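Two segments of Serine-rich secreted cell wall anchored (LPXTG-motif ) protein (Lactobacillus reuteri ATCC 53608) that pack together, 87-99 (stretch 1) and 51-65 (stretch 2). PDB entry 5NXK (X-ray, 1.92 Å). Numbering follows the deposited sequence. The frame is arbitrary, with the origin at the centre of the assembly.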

ATOM      1  N   TYR A  87       6.512  -8.666  -5.699  1.00 30.08           N
ATOM      2  CA  TYR A  87       7.150  -7.633  -4.869  1.00 30.40           C
ATOM      3  C   TYR A  87       6.795  -6.203  -5.291  1.00 28.34           C
ATOM      4  O   TYR A  87       7.479  -5.255  -4.915  1.00 30.81           O
ATOM      5  CB  TYR A  87       8.678  -7.821  -4.844  1.00 26.03           C
ATOM      6  CG  TYR A  87       9.048  -9.147  -4.216  1.00 30.04           C
ATOM      7  CD1 TYR A  87       8.764  -9.384  -2.881  1.00 27.38           C
ATOM      8  CD2 TYR A  87       9.614 -10.181  -4.966  1.00 30.67           C
ATOM      9  CE1 TYR A  87       9.065 -10.594  -2.286  1.00 35.24           C
ATOM     10  CE2 TYR A  87       9.915 -11.402  -4.380  1.00 30.45           C
ATOM     11  CZ  TYR A  87       9.636 -11.600  -3.040  1.00 37.58           C
ATOM     12  OH  TYR A  87       9.921 -12.794  -2.422  1.00 39.48           O
ATOM     13  N   GLY A  88       5.707  -6.060  -6.043  1.00 23.95           N
ATOM     14  CA  GLY A  88       5.115  -4.754  -6.291  1.00 21.21           C
ATOM     15  C   GLY A  88       5.756  -3.984  -7.422  1.00 26.76           C
ATOM     16  O   GLY A  88       6.825  -4.369  -7.905  1.00 27.43           O
ATOM     17  N   PHE A  89       5.092  -2.914  -7.863  1.00 21.89           N
ATOM     18  CA  PHE A  89       5.709  -1.983  -8.791  1.00 25.13           C
ATOM     19  C   PHE A  89       6.883  -1.340  -8.111  1.00 27.76           C
ATOM     20  O   PHE A  89       7.963  -1.228  -8.695  1.00 29.66           O
ATOM     21  CB  PHE A  89       4.745  -0.897  -9.272  1.00 28.45           C
ATOM     22  CG  PHE A  89       5.351   0.002 -10.324  1.00 30.80           C
ATOM     23  CD1 PHE A  89       5.410  -0.410 -11.660  1.00 34.90           C
ATOM     24  CD2 PHE A  89       5.883   1.237  -9.987  1.00 25.66           C
ATOM     25  CE1 PHE A  89       5.991   0.408 -12.637  1.00 35.41           C
ATOM     26  CE2 PHE A  89       6.460   2.059 -10.956  1.00 28.63           C
ATOM     27  CZ  PHE A  89       6.515   1.646 -12.280  1.00 33.41           C
ATOM     28  N   VAL A  90       6.660  -0.888  -6.879  1.00 28.16           N
ATOM     29  CA  VAL A  90       7.765  -0.473  -6.024  1.00 28.12           C
ATOM     30  C   VAL A  90       7.973  -1.469  -4.887  1.00 31.95           C
ATOM     31  O   VAL A  90       7.030  -1.884  -4.184  1.00 29.03           O
ATOM     32  CB  VAL A  90       7.574   0.918  -5.412  1.00 27.22           C
ATOM     33  CG1 VAL A  90       8.880   1.355  -4.741  1.00 24.27           C
ATOM     34  CG2 VAL A  90       7.174   1.920  -6.487  1.00 26.73           C
ATOM     35  N   ASN A  91       9.239  -1.837  -4.740  1.00 28.65           N
ATOM     36  CA  ASN A  91       9.710  -2.748  -3.718  1.00 27.72           C
ATOM     37  C   ASN A  91      10.579  -1.927  -2.790  1.00 24.83           C
ATOM     38  O   ASN A  91      11.684  -1.548  -3.145  1.00 25.30           O
ATOM     39  CB  ASN A  91      10.492  -3.909  -4.351  1.00 28.06           C
ATOM     40  CG  ASN A  91      11.178  -4.803  -3.325  1.00 31.25           C
ATOM     41  OD1 ASN A  91      11.233  -4.490  -2.137  1.00 32.28           O
ATOM     42  ND2 ASN A  91      11.708  -5.935  -3.793  1.00 32.59           N
ATOM     43  N   MET A  92      10.058  -1.669  -1.597  1.00 23.22           N
ATOM     44  CA  MET A  92      10.663  -0.780  -0.613  1.00 31.75           C
ATOM     45  C   MET A  92      11.594  -1.611   0.245  1.00 31.37           C
ATOM     46  O   MET A  92      11.239  -2.017   1.353  1.00 27.69           O
ATOM     47  CB  MET A  92       9.561  -0.121   0.228  1.00 27.27           C
ATOM     48  CG  MET A  92       8.580   0.685  -0.633  1.00 31.40           C
ATOM     49  SD  MET A  92       7.120   1.321   0.256  1.00 34.09           S
ATOM     50  CE  MET A  92       7.887   2.642   1.175  1.00 19.30           C
ATOM     51  N   SER A  93      12.779  -1.888  -0.289  1.00 28.83           N
ATOM     52  CA  SER A  93      13.697  -2.816   0.358  1.00 28.56           C
ATOM     53  C   SER A  93      14.950  -2.164   0.954  1.00 29.27           C
ATOM     54  O   SER A  93      15.932  -2.854   1.213  1.00 28.07           O
ATOM     55  CB  SER A  93      14.120  -3.898  -0.647  1.00 30.33           C
ATOM     56  OG  SER A  93      13.169  -4.949  -0.701  1.00 33.43           O
ATOM     57  N   SER A  94      14.937  -0.854   1.174  1.00 23.48           N
ATOM     58  CA  SER A  94      16.084  -0.239   1.855  1.00 26.95           C
ATOM     59  C   SER A  94      16.166  -0.679   3.298  1.00 30.75           C
ATOM     60  O   SER A  94      15.158  -1.028   3.909  1.00 23.40           O
ATOM     61  CB  SER A  94      16.014   1.283   1.807  1.00 25.09           C
ATOM     62  OG  SER A  94      15.940   1.736   0.468  1.00 29.53           O
ATOM     63  N   ASN A  95      17.372  -0.666   3.854  1.00 29.98           N
ATOM     64  CA  ASN A  95      17.517  -0.912   5.279  1.00 26.66           C
ATOM     65  C   ASN A  95      17.012   0.279   6.100  1.00 22.45           C
ATOM     66  O   ASN A  95      16.586   0.109   7.242  1.00 29.98           O
ATOM     67  CB  ASN A  95      18.960  -1.287   5.609  1.00 29.30           C
ATOM     68  CG  ASN A  95      19.253  -2.751   5.287  1.00 38.68           C
ATOM     69  OD1 ASN A  95      18.366  -3.609   5.393  1.00 37.75           O
ATOM     70  ND2 ASN A  95      20.483  -3.039   4.867  1.00 34.52           N
ATOM     71  N   GLY A  96      17.040   1.469   5.514  1.00 21.03           N
ATOM     72  CA  GLY A  96      16.567   2.663   6.191  1.00 24.52           C
ATOM     73  C   GLY A  96      15.176   3.081   5.734  1.00 29.43           C
ATOM     74  O   GLY A  96      14.338   2.237   5.400  1.00 30.97           O
ATOM     75  N   VAL A  97      14.939   4.388   5.700  1.00 22.80           N
ATOM     76  CA  VAL A  97      13.619   4.941   5.405  1.00 28.19           C
ATOM     77  C   VAL A  97      13.322   5.014   3.897  1.00 27.28           C
ATOM     78  O   VAL A  97      14.103   5.595   3.129  1.00 31.20           O
ATOM     79  CB  VAL A  97      13.477   6.364   6.015  1.00 25.67           C
ATOM     80  CG1 VAL A  97      12.150   7.005   5.605  1.00 28.23           C
ATOM     81  CG2 VAL A  97      13.606   6.306   7.539  1.00 25.43           C
ATOM     82  N   ASP A  98      12.190   4.423   3.499  1.00 22.41           N
ATOM     83  CA  ASP A  98      11.624   4.563   2.153  1.00 21.74           C
ATOM     84  C   ASP A  98      10.228   5.148   2.281  1.00 25.72           C
ATOM     85  O   ASP A  98       9.412   4.657   3.069  1.00 23.73           O
ATOM     86  CB  ASP A  98      11.492   3.224   1.424  1.00 22.23           C
ATOM     87  CG  ASP A  98      12.816   2.583   1.104  1.00 26.26           C
ATOM     88  OD1 ASP A  98      13.760   3.302   0.723  1.00 30.24           O
ATOM     89  OD2 ASP A  98      12.895   1.347   1.238  1.00 27.94           O
ATOM     90  N   THR A  99       9.949   6.168   1.489  1.00 25.14           N
ATOM     91  CA  THR A  99       8.630   6.763   1.420  1.00 30.03           C
ATOM     92  C   THR A  99       8.216   6.822  -0.044  1.00 31.10           C
ATOM     93  O   THR A  99       8.974   7.315  -0.869  1.00 29.67           O
ATOM     94  CB  THR A  99       8.627   8.161   2.049  1.00 27.57           C
ATOM     95  OG1 THR A  99       8.994   8.046   3.436  1.00 31.21           O
ATOM     96  CG2 THR A  99       7.246   8.802   1.939  1.00 30.94           C
TER
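Stretch 2 (51-65) YINALNSDGGIILNN

The apolar centre of the contact is built around Phe89, whose CA-to-CB bond points away from stretch 2 but whose ring, with chi1 at -175° (t), comes nearer to it. Ile52 meets the ring at its edge, CG2 lying 3.6 Å from Phe89 CZ. Ala54 CB sits 3.9 Å from Phe89 CD1, and Ile61 CD1 is 4.1 Å from Phe89 CE2. Strands 51-54 and 61-63 thus both contribute to the packing around one aromatic side chain. Farther along, Leu63 continues the apolar layer: its CG is 4.0 Å from Val90 CG1, and its CD1 is 4.3 Å from Met92 CG.

Beneath this layer, strand 61-63 runs parallel to strand 90-92; their axes approach to 4.7 Å, with 11° between their N-to-C directions. Ile61 pairs with Val90, Ile62 with Asn91 and Leu63 with Met92, so Ile62 and Asn91 share the face opposite the other two pairs. The backbone ladder alternates as parallel pairing requires: Ile61 N donates to Phe89 O (2.7 Å), Asn91 N to Ile61 O (2.9 Å), and Leu63 N to Asn91 O (2.8 Å). A weak bond from Ser93 N to Leu63 O (2.8 Å) ends this run.

Before the strand, a type I turn from Asn56 to Gly59 leads into Gly60 (phi/psi -105/-79), where a CB would clash with Phe89 O. Water 1 spans the entry, accepting from Gly60 N (2.9 Å) and donating to Gly88 O (2.8 Å).

At the far, polar edge, side chains join the backbone pairing. Asn65 N donates to Ser94 OG (3.1 Å), while that hydroxyl donates to Asp98 OD1 (2.7 Å); Asp98 OD2 also accepts from Ser94 N (3.0 Å), tying down the loop. Asn95 N then closes the contact on Asn65 O at 2.9 Å.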

ATOM      1  N   TYR A  51       2.021   5.379 -19.101  1.00 33.26           N
ATOM      2  CA  TYR A  51       2.120   4.231 -18.212  1.00 31.28           C
ATOM      3  C   TYR A  51       3.553   3.720 -18.120  1.00 37.62           C
ATOM      4  O   TYR A  51       4.380   3.988 -18.987  1.00 32.59           O
ATOM      5  CB  TYR A  51       1.169   3.096 -18.654  1.00 34.78           C
ATOM      6  CG  TYR A  51       1.569   2.303 -19.897  1.00 33.94           C
ATOM      7  CD1 TYR A  51       2.639   1.405 -19.869  1.00 34.88           C
ATOM      8  CD2 TYR A  51       0.830   2.400 -21.071  1.00 37.58           C
ATOM      9  CE1 TYR A  51       2.993   0.670 -20.986  1.00 36.92           C
ATOM     10  CE2 TYR A  51       1.176   1.661 -22.202  1.00 41.74           C
ATOM     11  CZ  TYR A  51       2.260   0.798 -22.152  1.00 41.94           C
ATOM     12  OH  TYR A  51       2.616   0.058 -23.263  1.00 41.35           O
ATOM     13  N   ILE A  52       3.830   2.989 -17.047  1.00 31.53           N
ATOM     14  CA  ILE A  52       5.037   2.200 -16.938  1.00 34.95           C
ATOM     15  C   ILE A  52       4.620   0.770 -16.641  1.00 37.45           C
ATOM     16  O   ILE A  52       3.880   0.514 -15.680  1.00 38.09           O
ATOM     17  CB  ILE A  52       5.971   2.709 -15.820  1.00 34.71           C
ATOM     18  CG1 ILE A  52       6.254   4.203 -15.993  1.00 31.53           C
ATOM     19  CG2 ILE A  52       7.263   1.899 -15.804  1.00 29.95           C
ATOM     20  CD1 ILE A  52       7.017   4.809 -14.863  1.00 30.61           C
ATOM     21  N   ASN A  53       5.087  -0.163 -17.451  1.00 30.00           N
ATOM     22  CA  ASN A  53       4.684  -1.553 -17.296  1.00 30.41           C
ATOM     23  C   ASN A  53       5.882  -2.428 -16.899  1.00 33.49           C
ATOM     24  O   ASN A  53       6.760  -2.723 -17.719  1.00 35.59           O
ATOM     25  CB  ASN A  53       4.031  -2.043 -18.590  1.00 31.92           C
ATOM     26  CG  ASN A  53       3.594  -3.495 -18.524  1.00 38.66           C
ATOM     27  OD1 ASN A  53       3.454  -4.072 -17.446  1.00 39.86           O
ATOM     28  ND2 ASN A  53       3.363  -4.093 -19.693  1.00 38.92           N
ATOM     29  N   ALA A  54       5.914  -2.830 -15.632  1.00 27.36           N
ATOM     30  CA  ALA A  54       7.019  -3.613 -15.092  1.00 27.72           C
ATOM     31  C   ALA A  54       6.741  -5.096 -15.290  1.00 34.94           C
ATOM     32  O   ALA A  54       5.963  -5.706 -14.547  1.00 30.82           O
ATOM     33  CB  ALA A  54       7.234  -3.301 -13.617  1.00 29.84           C
ATOM     34  N   LEU A  55       7.366  -5.666 -16.316  1.00 34.35           N
ATOM     35  CA  LEU A  55       7.054  -7.023 -16.738  1.00 38.24           C
ATOM     36  C   LEU A  55       7.841  -8.077 -15.980  1.00 43.16           C
ATOM     37  O   LEU A  55       7.478  -9.253 -15.994  1.00 55.03           O
ATOM     38  CB  LEU A  55       7.295  -7.185 -18.232  1.00 40.70           C
ATOM     39  CG  LEU A  55       6.213  -6.553 -19.102  1.00 46.30           C
ATOM     40  CD1 LEU A  55       6.523  -6.799 -20.566  1.00 45.06           C
ATOM     41  CD2 LEU A  55       4.837  -7.096 -18.727  1.00 43.11           C
ATOM     42  N   ASN A  56       8.932  -7.667 -15.347  1.00 42.19           N
ATOM     43  CA  ASN A  56       9.819  -8.621 -14.703  1.00 49.30           C
ATOM     44  C   ASN A  56       9.376  -9.022 -13.297  1.00 53.88           C
ATOM     45  O   ASN A  56       9.163  -8.170 -12.431  1.00 47.21           O
ATOM     46  CB  ASN A  56      11.237  -8.048 -14.653  1.00 60.16           C
ATOM     47  CG  ASN A  56      12.296  -9.120 -14.498  1.00 72.30           C
ATOM     48  OD1 ASN A  56      12.044 -10.302 -14.744  1.00 72.02           O
ATOM     49  ND2 ASN A  56      13.493  -8.712 -14.092  1.00 79.26           N
ATOM     50  N   SER A  57       9.274 -10.333 -13.078  1.00 59.95           N
ATOM     51  CA  SER A  57       8.943 -10.905 -11.768  1.00 58.84           C
ATOM     52  C   SER A  57       9.917 -10.450 -10.675  1.00 48.11           C
ATOM     53  O   SER A  57       9.617 -10.520  -9.478  1.00 40.34           O
ATOM     54  CB  SER A  57       8.906 -12.439 -11.852  1.00 61.80           C
ATOM     55  OG  SER A  57      10.202 -12.981 -12.053  1.00 67.50           O
ATOM     56  N   ASP A  58      11.092  -9.997 -11.094  1.00 54.49           N
ATOM     57  CA  ASP A  58      12.076  -9.439 -10.173  1.00 56.54           C
ATOM     58  C   ASP A  58      11.579  -8.156  -9.514  1.00 48.52           C
ATOM     59  O   ASP A  58      11.972  -7.840  -8.393  1.00 52.74           O
ATOM     60  CB  ASP A  58      13.396  -9.164 -10.902  1.00 62.69           C
ATOM     61  CG  ASP A  58      14.027 -10.423 -11.459  1.00 70.72           C
ATOM     62  OD1 ASP A  58      13.685 -11.526 -10.975  1.00 73.88           O
ATOM     63  OD2 ASP A  58      14.872 -10.310 -12.376  1.00 71.60           O
ATOM     64  N   GLY A  59      10.740  -7.410 -10.225  1.00 42.34           N
ATOM     65  CA  GLY A  59      10.218  -6.153  -9.716  1.00 42.77           C
ATOM     66  C   GLY A  59      10.186  -5.046 -10.760  1.00 34.32           C
ATOM     67  O   GLY A  59      10.565  -5.257 -11.909  1.00 37.95           O
ATOM     68  N   GLY A  60       9.697  -3.872 -10.368  1.00 31.20           N
ATOM     69  CA  GLY A  60       9.682  -2.705 -11.242  1.00 28.94           C
ATOM     70  C   GLY A  60      10.768  -1.741 -10.804  1.00 34.69           C
ATOM     71  O   GLY A  60      11.848  -1.662 -11.399  1.00 38.03           O
ATOM     72  N   ILE A  61      10.471  -0.986  -9.759  1.00 31.83           N
ATOM     73  CA  ILE A  61      11.487  -0.178  -9.100  1.00 32.33           C
ATOM     74  C   ILE A  61      11.803  -0.795  -7.745  1.00 32.67           C
ATOM     75  O   ILE A  61      10.901  -1.043  -6.948  1.00 33.08           O
ATOM     76  CB  ILE A  61      11.026   1.275  -8.931  1.00 35.26           C
ATOM     77  CG1 ILE A  61      10.816   1.907 -10.302  1.00 32.34           C
ATOM     78  CG2 ILE A  61      12.029   2.070  -8.092  1.00 36.02           C
ATOM     79  CD1 ILE A  61      10.254   3.304 -10.260  1.00 35.12           C
ATOM     80  N   ILE A  62      13.083  -1.052  -7.489  1.00 23.46           N
ATOM     81  CA  ILE A  62      13.513  -1.577  -6.210  1.00 29.85           C
ATOM     82  C   ILE A  62      14.346  -0.555  -5.446  1.00 32.70           C
ATOM     83  O   ILE A  62      15.419  -0.181  -5.889  1.00 31.37           O
ATOM     84  CB  ILE A  62      14.346  -2.853  -6.377  1.00 31.92           C
ATOM     85  CG1 ILE A  62      13.620  -3.855  -7.286  1.00 36.53           C
ATOM     86  CG2 ILE A  62      14.708  -3.433  -5.004  1.00 30.13           C
ATOM     87  CD1 ILE A  62      14.372  -5.147  -7.504  1.00 36.78           C
ATOM     88  N   LEU A  63      13.840  -0.119  -4.298  1.00 28.92           N
ATOM     89  CA  LEU A  63      14.574   0.755  -3.385  1.00 26.64           C
ATOM     90  C   LEU A  63      15.415  -0.168  -2.521  1.00 27.16           C
ATOM     91  O   LEU A  63      14.885  -1.091  -1.899  1.00 27.49           O
ATOM     92  CB  LEU A  63      13.618   1.594  -2.532  1.00 29.14           C
ATOM     93  CG  LEU A  63      12.508   2.342  -3.290  1.00 31.21           C
ATOM     94  CD1 LEU A  63      11.663   3.202  -2.344  1.00 32.27           C
ATOM     95  CD2 LEU A  63      13.069   3.185  -4.428  1.00 29.99           C
ATOM     96  N   ASN A  64      16.726   0.032  -2.506  1.00 27.77           N
ATOM     97  CA  ASN A  64      17.588  -0.942  -1.849  1.00 27.52           C
ATOM     98  C   ASN A  64      18.855  -0.353  -1.228  1.00 32.24           C
ATOM     99  O   ASN A  64      19.926  -0.951  -1.329  1.00 32.62           O
ATOM    100  CB  ASN A  64      17.950  -2.044  -2.854  1.00 29.74           C
ATOM    101  CG  ASN A  64      18.213  -3.388  -2.188  1.00 38.14           C
ATOM    102  OD1 ASN A  64      18.155  -3.519  -0.963  1.00 36.70           O
ATOM    103  ND2 ASN A  64      18.475  -4.403  -3.003  1.00 44.58           N
ATOM    104  N   ASN A  65      18.737   0.812  -0.592  1.00 29.95           N
ATOM    105  CA  ASN A  65      19.870   1.367   0.152  1.00 29.83           C
ATOM    106  C   ASN A  65      20.322   0.382   1.212  1.00 32.04           C
ATOM    107  O   ASN A  65      19.504  -0.260   1.876  1.00 30.31           O
ATOM    108  CB  ASN A  65      19.506   2.711   0.783  1.00 24.67           C
ATOM    109  CG  ASN A  65      19.608   3.853  -0.204  1.00 28.98           C
ATOM    110  OD1 ASN A  65      20.350   3.767  -1.178  1.00 32.66           O
ATOM    111  ND2 ASN A  65      18.874   4.932   0.044  1.00 27.44           N
TER
HETATM  112  O   HOH W   1       9.620  -4.098  -7.450  1.00 45.35           O
HETATM  113  O   HOH W   2      16.489   4.472   1.792  1.00 30.50           O